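Local atomic coordinates of D-3-phosphoglycerate dehydrogenase-related protein (PDB entry 4S1V), a protein that probably catalyses the NAD-dependent oxidation of D-3-phosphoglycerate or a related D-2-hydroxy acid, as D-isomer-specific 2-hydroxyacid dehydrogenases do. Residues Y10-V13 against V14-L17. Numbering follows the deposited sequence.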
loop_
_atom_site.group_PDB
_atom_site.type_symbol
_atom_site.label_atom_id
_atom_site.label_comp_id
_atom_site.label_asym_id
_atom_site.label_seq_id
_atom_site.Cartn_x
_atom_site.Cartn_y
_atom_site.Cartn_z
ATOM N N TYR C 10 2.348 -22.917 -21.340
ATOM C CA TYR C 10 2.826 -22.527 -19.999
ATOM C C TYR C 10 2.075 -23.131 -18.799
ATOM O O TYR C 10 2.661 -23.345 -17.734
ATOM C CB TYR C 10 2.890 -21.000 -19.860
ATOM C CG TYR C 10 3.507 -20.289 -21.040
ATOM C CD1 TYR C 10 4.801 -20.588 -21.461
ATOM C CD2 TYR C 10 2.799 -19.301 -21.725
ATOM C CE1 TYR C 10 5.373 -19.938 -22.544
ATOM C CE2 TYR C 10 3.361 -18.637 -22.806
ATOM C CZ TYR C 10 4.648 -18.962 -23.215
ATOM O OH TYR C 10 5.205 -18.314 -24.289
ATOM N N GLN C 11 0.790 -23.404 -18.970
ATOM C CA GLN C 11 -0.012 -23.973 -17.894
ATOM C C GLN C 11 -0.187 -25.482 -18.042
ATOM O O GLN C 11 -0.797 -26.128 -17.179
ATOM C CB GLN C 11 -1.375 -23.280 -17.803
ATOM C CG GLN C 11 -1.304 -21.846 -17.303
ATOM C CD GLN C 11 -2.642 -21.134 -17.357
ATOM O OE1 GLN C 11 -3.465 -21.263 -16.447
ATOM N NE2 GLN C 11 -2.858 -20.361 -18.411
ATOM N N ASN C 12 0.343 -26.034 -19.136
ATOM C CA ASN C 12 0.298 -27.476 -19.401
ATOM C C ASN C 12 -1.134 -27.997 -19.458
ATOM O O ASN C 12 -1.471 -29.006 -18.835
ATOM C CB ASN C 12 1.120 -28.252 -18.364
ATOM C CG ASN C 12 1.584 -29.605 -18.877
ATOM O OD1 ASN C 12 1.827 -29.787 -20.073
ATOM N ND2 ASN C 12 1.741 -30.551 -17.967
ATOM N N VAL C 13 -1.967 -27.285 -20.211
ATOM C CA VAL C 13 -3.400 -27.553 -20.280
ATOM C C VAL C 13 -3.802 -28.241 -21.584
ATOM O O VAL C 13 -4.879 -28.829 -21.676
ATOM C CB VAL C 13 -4.227 -26.253 -20.119
ATOM C CG1 VAL C 13 -4.228 -25.793 -18.666
ATOM C CG2 VAL C 13 -3.712 -25.156 -21.051
ATOM N N VAL C 14 -2.936 -28.156 -22.593
ATOM C CA VAL C 14 -3.215 -28.745 -23.907
ATOM C C VAL C 14 -3.482 -30.256 -23.807
ATOM O O VAL C 14 -4.416 -30.756 -24.439
ATOM C CB VAL C 14 -2.121 -28.386 -24.944
ATOM C CG1 VAL C 14 -2.248 -29.226 -26.212
ATOM C CG2 VAL C 14 -2.190 -26.902 -25.280
ATOM N N ARG C 15 -2.704 -30.955 -22.976
ATOM C CA ARG C 15 -2.883 -32.402 -22.733
ATOM C C ARG C 15 -4.312 -32.748 -22.351
ATOM O O ARG C 15 -4.795 -33.830 -22.676
ATOM C CB ARG C 15 -1.972 -32.909 -21.603
ATOM C CG ARG C 15 -0.499 -33.022 -21.941
ATOM C CD ARG C 15 0.309 -33.705 -20.833
ATOM N NE ARG C 15 0.041 -33.204 -19.474
ATOM C CZ ARG C 15 0.796 -33.492 -18.407
ATOM N NH1 ARG C 15 1.876 -34.257 -18.530
ATOM N NH2 ARG C 15 0.481 -33.011 -17.208
ATOM N N GLY C 16 -4.969 -31.831 -21.644
ATOM C CA GLY C 16 -6.305 -32.058 -21.105
ATOM C C GLY C 16 -7.480 -31.688 -21.992
ATOM O O GLY C 16 -8.635 -31.886 -21.605
ATOM N N LEU C 17 -7.205 -31.145 -23.176
ATOM C CA LEU C 17 -8.275 -30.737 -24.095
ATOM C C LEU C 17 -8.911 -31.947 -24.779
ATOM O O LEU C 17 -8.252 -32.974 -24.955
ATOM C CB LEU C 17 -7.736 -29.780 -25.159
ATOM C CG LEU C 17 -7.019 -28.500 -24.719
ATOM C CD1 LEU C 17 -6.450 -27.785 -25.929
ATOM C CD2 LEU C 17 -7.946 -27.581 -23.933
HETATM O O HOH W 1 -0.261 -29.957 -22.026
#
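Over one face of the Arg15 guanidinium sits the amide of Asn12, displaced toward the rim, with its CG 3.7 Å above the plane. The two flat groups are turned 43° apart, so they are not stacked in parallel. ND2 of Asn12 lies 2.9 Å from NH2 of Arg15; both are donors, and this closeness is no bond and is best treated as doubtful. A bend at chi3 (-47°) in Arg15 brings the guanidinium back over Asn12, whose chi1 of -156° sends the amide out toward it.

On the oxygen side of the amide the chemistry is clearer. Water 1 donates to Asn12 OD1 at 2.9 Å and accepts from Arg15 N at 2.8 Å, linking the side chain to the backbone of the 3-10 turn at 14-16. Asn32 ND2 also bonds to this OD1. The carbonyl O of Val13, just ahead of the turn, accepts from Gly16 N at 3.0 Å, and Leu17 N follows onto Val14 O. Asp9 takes the N-H of Val14.

The arrangement is a single 3-10 turn, with two successive i to i+3 bonds, in the connection from strand 3-6 to strand 27-30 of the five-stranded parallel sheet. Val13 and Val14 pack on helix 294-312, and Val13 also meets Leu141 of the second subunit. Two hydrogen bonds on OD1, from the water and from Asn32, should hold the amide's orientation, whereas its closeness to the guanidinium should not be read as an attraction.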